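Local coordinates for protein glycosyl transferase family 9 (Veillonella parvula, PDB 3TOV) that probably transfers a sugar, as heptosyltransferases of this GT-B family do, from a nucleotide-sugar donor to a glycan acceptor, at residues Y8-V13 and N85-T90; D91-L96 and I109-T114; I188-G193 and T220-G225; C262-T267 and P282-Y287. All blocks are in the same frame, centred on the assembly; numbering follows the deposited sequence.

Contacts 2, 3 and 4 pair adjacent parallel strands of beta-alpha-beta units, while contact 1 packs a helix exit on the first of the two sheets of this GT-B glycosyltransferase. Contacts 1 and 2 have centres about 9 Å apart; strands 10-14 and 92-95 are neighbours there, and Arg10 N reaches Asp91 OD2 at 2.7 Å, a probable hydrogen bond. Contacts 3 and 4 belong to the second sheet, about 10 Å apart between centres, joined by a probable hydrogen bond of 2.9 Å from Ile266 N to Gly189 O. The two pairs lie on opposite sides of the chain's centre, contacts 2 and 4 being about 38 Å apart between centres. As in GT-B relatives, substrates would probably bind between the two domains.

Contact 1 (Y8-V13 and N85-T90); sequences YKRIVV and NAKGKT
At the end of helix 70-87, Lys87 lays its chain obliquely across the tip of Arg10, its CG anti to the backbone N and a bend at chi3 (55°) bringing CG, CD and CE along it. Lys87 CG comes to 3.2 Å from Arg10 NH2, and CD sits at the guanidinium edge, in its plane. Arg10 NH1 and Lys87 NZ, 4.2 Å apart, carry like charges and probably repel mildly. Gly88, leaving the helix with positive phi, lays its CA over one face of the guanidinium, 3.7 Å from Arg10 NH1. The CB of Lys89 points away, and it is the carbonyl that faces the strand, O lying 4.1 Å from Arg10 CB. At Thr90, OG1 and CG2 meet Val12 CG2 at 3.9 and 4.0 Å, the two side chains crossing at about a right angle. An alanine in place of Arg10 would remove the flat group that Lys87 and Gly88 pack on and would probably loosen the helix exit against the strand. Val12 and Thr90 both touch Ile84 of helix 70-87, while Arg10 and Lys87 share His40 of the adjoining strand 40-46, so the contact tucks the helix end against these two neighbouring strands.

Contact 2 (D91-L96 and I109-T114); sequences DIVINL and IHAPIT
Val93 shows how one branched side chain can serve both the strand beside it and the turn leading into that strand. From CB, the CG1 branch stands anti to the backbone N (chi1 151°) and lies alongside Thr114, reaching its CG2 at 3.8 Å, with both side chains pointing the same way. The CG2 branch goes to the incoming connection instead: it meets Ile109 CG2 at 3.8 Å, the two side chains crossing obliquely, and Ala111 CB at 4.0 Å. The backbone beneath is held in parallel register by Val93 N, which gives a nearly straight hydrogen bond (166° at the hydrogen, 2.9 Å) to Ile113 O, the donor lying in the carbonyl plane. Nearer the start, the bond from Ile113 N to Asp91 O is weak. Pro112 sets its ring against the same Asp91 O, CD nearest. On the reverse face of the sheet Ile92 and Ile113 run side by side, Ile92 CG1 touching Ile113 CD1 at 4.0 Å. The pair completes a beta-alpha-beta unit, strand 92-95, helix 100-109 and strand 113-116. Ala106 of that helix covers Val93, Ile109 reaches Ala81 and Ile84 of helix 70-87, and strand 10-14 flanks strand 92-95 on its other side.

Contact 3 (I188-G193 and T220-G225); sequences IGFNIG and TVFFGG
Strands 188-191 and 220-222 run parallel with a 22° angle between them and axes 4.6 Å apart, and the firm bonds lie toward their C-terminal ends: Phe190 N gives one to Val221 O (2.9 Å), approaching from above the carbonyl plane, and Phe190 O takes another from Phe223 N (3.0 Å), nearly along the C=O axis. The earlier bond, Val221 N to Ile188 O, is weak. Phe190 and Phe222 stand on the same face, each with CG anti to its own carbonyl carbon. Their rings therefore rise side by side into an offset stack, centroids 4.8 Å apart and planes only 10° from parallel. Phe190 CB also sits over the Phe222 face, a CH-pi contact of 4.2 Å to the centroid. Ile188 CD1 lies over the face of Phe190 turned away from Phe222, while Val221 O lies at the edge of the Phe190 ring, in its plane, 3.4 Å from CD2. An alanine at Phe222 would remove the ring that stacks on Phe190 and touches Val232 and Val235 of helix 229-237, and would probably loosen the sheet against that helix. On the reverse face Phe223 CE2 comes to 4.1 Å from Gly189 CA; a CB on Gly189 would run into that ring. Phe190 is covered by Phe206, Val209 and Ala210 of helix 203-216, the crossover of this beta-alpha-beta unit. Gly193 and Gly224 follow the strands at backbone angles suited to glycine. The parallel sheet, strand order 3-2-1-4-5-6, and its crossover are consistent with the Rossmann-like C-terminal domain of GT-B enzymes, which in relatives binds the nucleotide sugar.

Contact 4 (C262-T267 and P282-Y287); sequences CNLLIT and PIVALY
Four backbone hydrogen bonds knit this pair of parallel strands, only 2° apart in direction, closely along its length. Leu265 N binds Pro282 O, and Leu265 O in turn accepts Val284 N at 2.9 Å with the donor in the carbonyl plane. Val284 O then takes Thr267 N through a more bent bond (137° at the hydrogen), and Thr267 O receives Leu286 N at 2.7 Å. Side chains pack over both faces of this ladder. On one, Ile266 and Val284 lie side by side, Ile266 CG1 against Val284 CB at 4.1 Å, while the CG2 branch of Ile266, anti to the backbone N, meets Leu286 CD1 at 4.0 Å as the two chains cross obliquely. On the other, Ile283 swings CD1 to Leu265 CB at 4.0 Å, and its CG2 approaches the Thr267 methyl. The N-terminal end is the more open side: Asn263 is partly exposed, its CB pointing away and its OD1 taking a hydrogen bond from Leu187 N. Even there the ring of Pro282 rests on a peptide carbonyl, CG 3.6 Å from Asn263 O, and Leu264 CD1 touches Pro282 CB at 3.8 Å. Helix 334-347 covers the Ile266 and Val284 face through Val337, Ala340 and Leu344, and helix 271-277, the crossover between the strands, covers the other through Met273 and Ile277; strand 187-191 lies alongside strand 264-268.

Contact 1 (Y8-V13 and N85-T90)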
loop_
_atom_site.group_PDB
_atom_site.type_symbol
_atom_site.label_atom_id
_atom_site.label_comp_id
_atom_site.label_asym_id
_atom_site.label_seq_id
_atom_site.Cartn_x
_atom_site.Cartn_y
_atom_site.Cartn_z
ATOM N N TYR A 8 -0.815 -8.740 -27.427
ATOM C CA TYR A 8 -0.278 -9.934 -28.082
ATOM C C TYR A 8 1.221 -10.159 -27.842
ATOM O O TYR A 8 1.906 -10.754 -28.668
ATOM C CB TYR A 8 -0.595 -9.927 -29.588
ATOM C CG TYR A 8 -2.013 -10.348 -29.895
ATOM C CD1 TYR A 8 -2.435 -11.649 -29.649
ATOM C CD2 TYR A 8 -2.933 -9.452 -30.416
ATOM C CE1 TYR A 8 -3.741 -12.052 -29.913
ATOM C CE2 TYR A 8 -4.248 -9.843 -30.690
ATOM C CZ TYR A 8 -4.647 -11.150 -30.437
ATOM O OH TYR A 8 -5.945 -11.557 -30.703
ATOM N N LYS A 9 1.723 -9.698 -26.702
ATOM C CA LYS A 9 3.151 -9.805 -26.409
ATOM C C LYS A 9 3.421 -10.458 -25.043
ATOM O O LYS A 9 2.573 -10.432 -24.153
ATOM C CB LYS A 9 3.811 -8.414 -26.458
ATOM C CG LYS A 9 3.506 -7.579 -27.690
ATOM C CD LYS A 9 3.907 -8.308 -28.951
ATOM C CE LYS A 9 4.421 -7.347 -30.005
ATOM N NZ LYS A 9 5.566 -6.557 -29.463
ATOM N N ARG A 10 4.604 -11.043 -24.887
ATOM C CA ARG A 10 5.050 -11.510 -23.582
ATOM C C ARG A 10 5.799 -10.386 -22.910
ATOM O O ARG A 10 6.779 -9.879 -23.452
ATOM C CB ARG A 10 5.972 -12.718 -23.703
ATOM C CG ARG A 10 5.276 -13.974 -24.170
ATOM C CD ARG A 10 6.150 -15.204 -23.986
ATOM N NE ARG A 10 5.516 -16.164 -23.087
ATOM C CZ ARG A 10 5.912 -16.389 -21.840
ATOM N NH1 ARG A 10 6.958 -15.731 -21.347
ATOM N NH2 ARG A 10 5.262 -17.278 -21.093
ATOM N N ILE A 11 5.349 -10.013 -21.718
ATOM C CA ILE A 11 5.872 -8.831 -21.053
ATOM C C ILE A 11 6.316 -9.122 -19.626
ATOM O O ILE A 11 5.644 -9.844 -18.891
ATOM C CB ILE A 11 4.806 -7.732 -21.022
ATOM C CG1 ILE A 11 4.221 -7.527 -22.416
ATOM C CG2 ILE A 11 5.386 -6.440 -20.518
ATOM C CD1 ILE A 11 2.923 -6.772 -22.405
ATOM N N VAL A 12 7.453 -8.564 -19.232
ATOM C CA VAL A 12 7.870 -8.653 -17.841
ATOM C C VAL A 12 7.870 -7.286 -17.135
ATOM O O VAL A 12 8.317 -6.278 -17.685
ATOM C CB VAL A 12 9.244 -9.328 -17.700
ATOM C CG1 VAL A 12 9.774 -9.171 -16.286
ATOM C CG2 VAL A 12 9.130 -10.778 -18.047
ATOM N N VAL A 13 7.351 -7.260 -15.915
ATOM C CA VAL A 13 7.389 -6.054 -15.109
ATOM C C VAL A 13 8.291 -6.308 -13.912
ATOM O O VAL A 13 8.145 -7.300 -13.210
ATOM C CB VAL A 13 5.981 -5.640 -14.647
ATOM C CG1 VAL A 13 6.006 -4.287 -13.912
ATOM C CG2 VAL A 13 5.060 -5.581 -15.844
ATOM N N ASN A 85 13.521 -16.687 -18.879
ATOM C CA ASN A 85 13.862 -17.043 -20.257
ATOM C C ASN A 85 13.658 -18.515 -20.584
ATOM O O ASN A 85 13.725 -18.926 -21.748
ATOM C CB ASN A 85 15.312 -16.667 -20.555
ATOM C CG ASN A 85 15.497 -15.186 -20.717
ATOM O OD1 ASN A 85 14.540 -14.463 -20.991
ATOM N ND2 ASN A 85 16.730 -14.719 -20.550
ATOM N N ALA A 86 13.434 -19.312 -19.552
ATOM C CA ALA A 86 13.158 -20.716 -19.759
ATOM C C ALA A 86 11.696 -20.869 -20.137
ATOM O O ALA A 86 11.301 -21.866 -20.741
ATOM C CB ALA A 86 13.473 -21.504 -18.512
ATOM N N LYS A 87 10.898 -19.865 -19.785
ATOM C CA LYS A 87 9.458 -19.917 -20.007
ATOM C C LYS A 87 8.996 -19.421 -21.393
ATOM O O LYS A 87 8.007 -19.926 -21.933
ATOM C CB LYS A 87 8.735 -19.161 -18.894
ATOM C CG LYS A 87 7.270 -18.862 -19.176
ATOM C CD LYS A 87 6.708 -17.860 -18.161
ATOM C CE LYS A 87 7.525 -16.559 -18.099
ATOM N NZ LYS A 87 6.950 -15.589 -17.107
ATOM N N GLY A 88 9.699 -18.447 -21.971
ATOM C CA GLY A 88 9.292 -17.901 -23.257
ATOM C C GLY A 88 10.101 -16.692 -23.672
ATOM O O GLY A 88 10.756 -16.062 -22.840
ATOM N N LYS A 89 10.061 -16.368 -24.965
ATOM C CA LYS A 89 10.810 -15.225 -25.487
ATOM C C LYS A 89 10.113 -13.897 -25.201
ATOM O O LYS A 89 9.275 -13.422 -25.974
ATOM C CB LYS A 89 11.155 -15.382 -26.981
ATOM C CG LYS A 89 10.109 -16.076 -27.846
ATOM C CD LYS A 89 10.685 -16.379 -29.239
ATOM C CE LYS A 89 9.772 -17.266 -30.105
ATOM N NZ LYS A 89 8.513 -16.591 -30.551
ATOM N N THR A 90 10.483 -13.315 -24.069
ATOM C CA THR A 90 9.968 -12.027 -23.620
ATOM C C THR A 90 10.140 -10.904 -24.652
ATOM O O THR A 90 11.249 -10.616 -25.088
ATOM C CB THR A 90 10.666 -11.622 -22.310
ATOM O OG1 THR A 90 10.354 -12.579 -21.283
ATOM C CG2 THR A 90 10.229 -10.235 -21.892
#

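Contact 2 (D91-L96 and I109-T114)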
loop_
_atom_site.group_PDB
_atom_site.type_symbol
_atom_site.label_atom_id
_atom_site.label_comp_id
_atom_site.label_asym_id
_atom_site.label_seq_id
_atom_site.Cartn_x
_atom_site.Cartn_y
_atom_site.Cartn_z
ATOM N N ASP A 91 9.036 -10.266 -25.025
ATOM C CA ASP A 91 9.042 -9.247 -26.082
ATOM C C ASP A 91 9.448 -7.873 -25.551
ATOM O O ASP A 91 10.347 -7.220 -26.093
ATOM C CB ASP A 91 7.656 -9.154 -26.726
ATOM C CG ASP A 91 7.203 -10.471 -27.329
ATOM O OD1 ASP A 91 8.031 -11.120 -28.006
ATOM O OD2 ASP A 91 6.028 -10.861 -27.120
ATOM N N ILE A 92 8.767 -7.460 -24.485
ATOM C CA ILE A 92 8.979 -6.177 -23.836
ATOM C C ILE A 92 9.266 -6.341 -22.353
ATOM O O ILE A 92 8.538 -7.039 -21.642
ATOM C CB ILE A 92 7.704 -5.328 -23.908
ATOM C CG1 ILE A 92 7.312 -5.052 -25.356
ATOM C CG2 ILE A 92 7.870 -4.030 -23.123
ATOM C CD1 ILE A 92 5.824 -4.921 -25.541
ATOM N N VAL A 93 10.317 -5.682 -21.878
ATOM C CA VAL A 93 10.524 -5.527 -20.442
ATOM C C VAL A 93 10.332 -4.070 -19.987
ATOM O O VAL A 93 10.893 -3.141 -20.565
ATOM C CB VAL A 93 11.901 -6.044 -20.003
ATOM C CG1 VAL A 93 12.392 -5.277 -18.774
ATOM C CG2 VAL A 93 11.830 -7.537 -19.727
ATOM N N ILE A 94 9.525 -3.891 -18.946
ATOM C CA ILE A 94 9.245 -2.582 -18.379
ATOM C C ILE A 94 9.815 -2.500 -16.967
ATOM O O ILE A 94 9.380 -3.234 -16.090
ATOM C CB ILE A 94 7.729 -2.365 -18.286
ATOM C CG1 ILE A 94 7.078 -2.654 -19.635
ATOM C CG2 ILE A 94 7.413 -0.964 -17.799
ATOM C CD1 ILE A 94 5.661 -2.182 -19.753
ATOM N N ASN A 95 10.785 -1.621 -16.735
ATOM C CA ASN A 95 11.345 -1.475 -15.390
ATOM C C ASN A 95 10.744 -0.271 -14.665
ATOM O O ASN A 95 10.828 0.855 -15.159
ATOM C CB ASN A 95 12.877 -1.376 -15.424
ATOM C CG ASN A 95 13.483 -1.244 -14.032
ATOM O OD1 ASN A 95 12.868 -1.625 -13.038
ATOM N ND2 ASN A 95 14.693 -0.703 -13.957
ATOM N N LEU A 96 10.133 -0.523 -13.503
ATOM C CA LEU A 96 9.469 0.516 -12.706
ATOM C C LEU A 96 10.307 0.912 -11.527
ATOM O O LEU A 96 9.991 1.857 -10.829
ATOM C CB LEU A 96 8.110 0.044 -12.199
ATOM C CG LEU A 96 7.056 -0.075 -13.305
ATOM C CD1 LEU A 96 5.647 -0.365 -12.776
ATOM C CD2 LEU A 96 7.066 1.192 -14.147
ATOM N N ILE A 109 17.659 -9.701 -18.258
ATOM C CA ILE A 109 16.639 -10.422 -19.009
ATOM C C ILE A 109 16.907 -10.336 -20.524
ATOM O O ILE A 109 16.702 -11.298 -21.268
ATOM C CB ILE A 109 15.250 -9.888 -18.652
ATOM C CG1 ILE A 109 14.978 -10.145 -17.164
ATOM C CG2 ILE A 109 14.186 -10.523 -19.522
ATOM C CD1 ILE A 109 13.926 -9.239 -16.546
ATOM N N HIS A 110 17.381 -9.177 -20.971
ATOM C CA HIS A 110 17.819 -9.000 -22.351
ATOM C C HIS A 110 16.722 -9.162 -23.377
ATOM O O HIS A 110 16.889 -9.890 -24.349
ATOM C CB HIS A 110 18.951 -9.963 -22.679
ATOM C CG HIS A 110 20.298 -9.321 -22.663
ATOM N ND1 HIS A 110 21.082 -9.265 -21.529
ATOM C CD2 HIS A 110 20.989 -8.680 -23.636
ATOM C CE1 HIS A 110 22.204 -8.626 -21.809
ATOM N NE2 HIS A 110 22.173 -8.259 -23.079
ATOM N N ALA A 111 15.605 -8.474 -23.177
ATOM C CA ALA A 111 14.511 -8.553 -24.137
ATOM C C ALA A 111 14.743 -7.594 -25.298
ATOM O O ALA A 111 15.373 -6.543 -25.134
ATOM C CB ALA A 111 13.169 -8.283 -23.465
ATOM N N PRO A 112 14.226 -7.958 -26.478
ATOM C CA PRO A 112 14.293 -7.161 -27.701
ATOM C C PRO A 112 14.117 -5.686 -27.389
ATOM O O PRO A 112 14.742 -4.819 -28.002
ATOM C CB PRO A 112 13.080 -7.653 -28.481
ATOM C CG PRO A 112 12.954 -9.062 -28.092
ATOM C CD PRO A 112 13.372 -9.143 -26.649
ATOM N N ILE A 113 13.250 -5.400 -26.431
ATOM C CA ILE A 113 13.029 -4.024 -26.060
ATOM C C ILE A 113 12.776 -3.853 -24.568
ATOM O O ILE A 113 11.863 -4.451 -24.004
ATOM C CB ILE A 113 11.908 -3.402 -26.911
ATOM C CG1 ILE A 113 11.065 -2.446 -26.090
ATOM C CG2 ILE A 113 11.002 -4.477 -27.481
ATOM C CD1 ILE A 113 9.757 -2.233 -26.735
ATOM N N THR A 114 13.633 -3.048 -23.945
ATOM C CA THR A 114 13.483 -2.663 -22.549
ATOM C C THR A 114 13.019 -1.219 -22.463
ATOM O O THR A 114 13.502 -0.341 -23.195
ATOM C CB THR A 114 14.806 -2.783 -21.756
ATOM O OG1 THR A 114 15.350 -4.102 -21.902
ATOM C CG2 THR A 114 14.566 -2.500 -20.292
#

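Contact 3 (I188-G193 and T220-G225)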
loop_
_atom_site.group_PDB
_atom_site.type_symbol
_atom_site.label_atom_id
_atom_site.label_comp_id
_atom_site.label_asym_id
_atom_site.label_seq_id
_atom_site.Cartn_x
_atom_site.Cartn_y
_atom_site.Cartn_z
ATOM N N ILE A 188 -14.217 -1.034 13.922
ATOM C CA ILE A 188 -13.297 0.028 13.524
ATOM C C ILE A 188 -11.874 -0.341 13.962
ATOM O O ILE A 188 -11.621 -0.603 15.135
ATOM C CB ILE A 188 -13.732 1.481 13.990
ATOM C CG1 ILE A 188 -12.605 2.164 14.743
ATOM C CG2 ILE A 188 -15.045 1.502 14.800
ATOM C CD1 ILE A 188 -11.497 2.594 13.839
ATOM N N GLY A 189 -10.954 -0.375 13.003
ATOM C CA GLY A 189 -9.606 -0.843 13.255
ATOM C C GLY A 189 -8.544 0.232 13.224
ATOM O O GLY A 189 -8.701 1.257 12.577
ATOM N N PHE A 190 -7.452 -0.025 13.936
ATOM C CA PHE A 190 -6.337 0.899 14.064
ATOM C C PHE A 190 -5.039 0.255 13.617
ATOM O O PHE A 190 -4.705 -0.856 14.023
ATOM C CB PHE A 190 -6.156 1.301 15.520
ATOM C CG PHE A 190 -7.367 1.906 16.131
ATOM C CD1 PHE A 190 -7.439 3.274 16.343
ATOM C CD2 PHE A 190 -8.447 1.113 16.489
ATOM C CE1 PHE A 190 -8.560 3.834 16.908
ATOM C CE2 PHE A 190 -9.578 1.674 17.054
ATOM C CZ PHE A 190 -9.631 3.031 17.267
ATOM N N ASN A 191 -4.300 0.977 12.791
ATOM C CA ASN A 191 -2.937 0.624 12.466
ATOM C C ASN A 191 -2.103 1.829 12.861
ATOM O O ASN A 191 -1.991 2.791 12.112
ATOM C CB ASN A 191 -2.810 0.290 10.971
ATOM C CG ASN A 191 -1.373 0.355 10.462
ATOM O OD1 ASN A 191 -0.442 -0.197 11.067
ATOM N ND2 ASN A 191 -1.188 1.037 9.337
ATOM N N ILE A 192 -1.557 1.784 14.070
ATOM C CA ILE A 192 -0.665 2.819 14.576
ATOM C C ILE A 192 0.785 2.384 14.350
ATOM O O ILE A 192 1.054 1.255 13.907
ATOM C CB ILE A 192 -0.894 3.010 16.088
ATOM C CG1 ILE A 192 0.140 2.227 16.910
ATOM C CG2 ILE A 192 -2.288 2.536 16.480
ATOM C CD1 ILE A 192 -0.361 1.752 18.287
ATOM N N GLY A 193 1.729 3.263 14.654
ATOM C CA GLY A 193 3.116 2.841 14.708
ATOM C C GLY A 193 3.874 2.747 13.398
ATOM O O GLY A 193 3.386 2.211 12.394
ATOM N N THR A 220 -13.186 -2.918 18.165
ATOM C CA THR A 220 -11.937 -2.273 17.778
ATOM C C THR A 220 -10.762 -3.252 17.676
ATOM O O THR A 220 -10.450 -3.944 18.638
ATOM C CB THR A 220 -11.578 -1.163 18.792
ATOM O OG1 THR A 220 -11.202 -1.747 20.045
ATOM C CG2 THR A 220 -12.773 -0.241 19.025
ATOM N N VAL A 221 -10.116 -3.308 16.514
ATOM C CA VAL A 221 -8.943 -4.162 16.307
ATOM C C VAL A 221 -7.675 -3.340 16.259
ATOM O O VAL A 221 -7.714 -2.156 15.955
ATOM C CB VAL A 221 -8.976 -4.885 14.952
ATOM C CG1 VAL A 221 -8.658 -6.368 15.120
ATOM C CG2 VAL A 221 -10.298 -4.674 14.262
ATOM N N PHE A 222 -6.548 -3.982 16.537
ATOM C CA PHE A 222 -5.245 -3.348 16.377
ATOM C C PHE A 222 -4.337 -4.227 15.515
ATOM O O PHE A 222 -4.205 -5.428 15.747
ATOM C CB PHE A 222 -4.616 -3.036 17.740
ATOM C CG PHE A 222 -5.290 -1.902 18.466
ATOM C CD1 PHE A 222 -4.687 -0.656 18.551
ATOM C CD2 PHE A 222 -6.540 -2.069 19.040
ATOM C CE1 PHE A 222 -5.315 0.405 19.218
ATOM C CE2 PHE A 222 -7.171 -1.023 19.695
ATOM C CZ PHE A 222 -6.552 0.216 19.788
ATOM N N PHE A 223 -3.734 -3.624 14.502
ATOM C CA PHE A 223 -2.938 -4.371 13.553
ATOM C C PHE A 223 -1.455 -4.163 13.818
ATOM O O PHE A 223 -1.084 -3.669 14.873
ATOM C CB PHE A 223 -3.323 -3.980 12.130
ATOM C CG PHE A 223 -4.765 -4.269 11.797
ATOM C CD1 PHE A 223 -5.169 -5.548 11.460
ATOM C CD2 PHE A 223 -5.714 -3.263 11.814
ATOM C CE1 PHE A 223 -6.496 -5.820 11.144
ATOM C CE2 PHE A 223 -7.043 -3.529 11.497
ATOM C CZ PHE A 223 -7.431 -4.810 11.160
ATOM N N GLY A 224 -0.608 -4.558 12.874
ATOM C CA GLY A 224 0.829 -4.448 13.055
ATOM C C GLY A 224 1.596 -5.756 12.941
ATOM O O GLY A 224 1.022 -6.851 12.853
ATOM N N GLY A 225 2.916 -5.631 12.923
ATOM C CA GLY A 225 3.788 -6.786 12.965
ATOM C C GLY A 225 4.471 -6.898 14.318
ATOM O O GLY A 225 4.169 -6.153 15.252
#

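Contact 4 (C262-T267 and P282-Y287)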
loop_
_atom_site.group_PDB
_atom_site.type_symbol
_atom_site.label_atom_id
_atom_site.label_comp_id
_atom_site.label_asym_id
_atom_site.label_seq_id
_atom_site.Cartn_x
_atom_site.Cartn_y
_atom_site.Cartn_z
ATOM N N CYS A 262 -13.051 -4.637 8.242
ATOM C CA CYS A 262 -13.187 -3.366 8.944
ATOM C C CYS A 262 -14.125 -2.387 8.264
ATOM O O CYS A 262 -13.987 -2.116 7.071
ATOM C CB CYS A 262 -11.829 -2.709 9.126
ATOM S SG CYS A 262 -10.831 -3.527 10.330
ATOM N N ASN A 263 -15.065 -1.856 9.046
ATOM C CA ASN A 263 -15.920 -0.746 8.634
ATOM C C ASN A 263 -15.155 0.576 8.612
ATOM O O ASN A 263 -15.643 1.558 8.077
ATOM C CB ASN A 263 -17.108 -0.602 9.576
ATOM C CG ASN A 263 -17.931 -1.859 9.678
ATOM O OD1 ASN A 263 -17.426 -2.920 10.036
ATOM N ND2 ASN A 263 -19.219 -1.744 9.391
ATOM N N LEU A 264 -13.962 0.590 9.204
ATOM C CA LEU A 264 -13.120 1.780 9.246
ATOM C C LEU A 264 -11.688 1.493 9.714
ATOM O O LEU A 264 -11.431 0.587 10.498
ATOM C CB LEU A 264 -13.728 2.843 10.159
ATOM C CG LEU A 264 -12.982 4.187 10.172
ATOM C CD1 LEU A 264 -13.241 4.970 8.880
ATOM C CD2 LEU A 264 -13.388 5.005 11.377
ATOM N N LEU A 265 -10.759 2.306 9.241
ATOM C CA LEU A 265 -9.376 2.200 9.639
ATOM C C LEU A 265 -8.775 3.591 9.922
ATOM O O LEU A 265 -8.779 4.482 9.073
ATOM C CB LEU A 265 -8.601 1.481 8.551
ATOM C CG LEU A 265 -7.090 1.524 8.730
ATOM C CD1 LEU A 265 -6.716 1.039 10.117
ATOM C CD2 LEU A 265 -6.381 0.708 7.640
ATOM N N ILE A 266 -8.285 3.776 11.140
ATOM C CA ILE A 266 -7.560 4.981 11.516
ATOM C C ILE A 266 -6.078 4.633 11.487
ATOM O O ILE A 266 -5.686 3.571 11.981
ATOM C CB ILE A 266 -7.949 5.399 12.928
ATOM C CG1 ILE A 266 -9.449 5.655 12.988
ATOM C CG2 ILE A 266 -7.163 6.608 13.361
ATOM C CD1 ILE A 266 -9.915 6.142 14.326
ATOM N N THR A 267 -5.247 5.495 10.911
ATOM C CA THR A 267 -3.876 5.064 10.629
ATOM C C THR A 267 -2.922 6.178 10.274
ATOM O O THR A 267 -3.352 7.253 9.876
ATOM C CB THR A 267 -3.826 4.021 9.471
ATOM O OG1 THR A 267 -2.543 4.070 8.847
ATOM C CG2 THR A 267 -4.861 4.325 8.411
ATOM N N PRO A 282 -12.857 2.576 4.377
ATOM C CA PRO A 282 -12.797 4.028 4.602
ATOM C C PRO A 282 -11.661 4.390 5.542
ATOM O O PRO A 282 -11.489 3.756 6.572
ATOM C CB PRO A 282 -14.133 4.347 5.271
ATOM C CG PRO A 282 -15.024 3.193 4.944
ATOM C CD PRO A 282 -14.131 1.996 4.835
ATOM N N ILE A 283 -10.910 5.423 5.198
ATOM C CA ILE A 283 -9.667 5.715 5.881
ATOM C C ILE A 283 -9.688 7.042 6.616
ATOM O O ILE A 283 -10.064 8.062 6.054
ATOM C CB ILE A 283 -8.517 5.792 4.866
ATOM C CG1 ILE A 283 -8.374 4.470 4.089
ATOM C CG2 ILE A 283 -7.232 6.204 5.563
ATOM C CD1 ILE A 283 -8.041 3.271 4.965
ATOM N N VAL A 284 -9.293 7.035 7.881
ATOM C CA VAL A 284 -8.915 8.279 8.536
ATOM C C VAL A 284 -7.401 8.207 8.633
ATOM O O VAL A 284 -6.857 7.301 9.269
ATOM C CB VAL A 284 -9.539 8.450 9.939
ATOM C CG1 VAL A 284 -8.973 9.685 10.600
ATOM C CG2 VAL A 284 -11.065 8.559 9.868
ATOM N N ALA A 285 -6.716 9.135 7.981
ATOM C CA ALA A 285 -5.274 9.033 7.860
ATOM C C ALA A 285 -4.567 10.219 8.506
ATOM O O ALA A 285 -4.889 11.367 8.226
ATOM C CB ALA A 285 -4.887 8.909 6.405
ATOM N N LEU A 286 -3.589 9.941 9.359
ATOM C CA LEU A 286 -2.922 11.002 10.091
ATOM C C LEU A 286 -1.593 11.376 9.472
ATOM O O LEU A 286 -0.582 10.737 9.742
ATOM C CB LEU A 286 -2.714 10.605 11.547
ATOM C CG LEU A 286 -3.922 10.766 12.466
ATOM C CD1 LEU A 286 -4.999 9.750 12.160
ATOM C CD2 LEU A 286 -3.469 10.622 13.889
ATOM N N TYR A 287 -1.604 12.413 8.639
ATOM C CA TYR A 287 -0.378 13.025 8.144
ATOM C C TYR A 287 -0.080 14.208 9.034
ATOM O O TYR A 287 -0.987 14.944 9.425
ATOM C CB TYR A 287 -0.605 13.520 6.729
ATOM C CG TYR A 287 -0.648 12.419 5.709
ATOM C CD1 TYR A 287 0.361 12.293 4.766
ATOM C CD2 TYR A 287 -1.681 11.490 5.701
ATOM C CE1 TYR A 287 0.342 11.282 3.838
ATOM C CE2 TYR A 287 -1.708 10.466 4.774
ATOM C CZ TYR A 287 -0.691 10.368 3.844
ATOM O OH TYR A 287 -0.692 9.364 2.903
#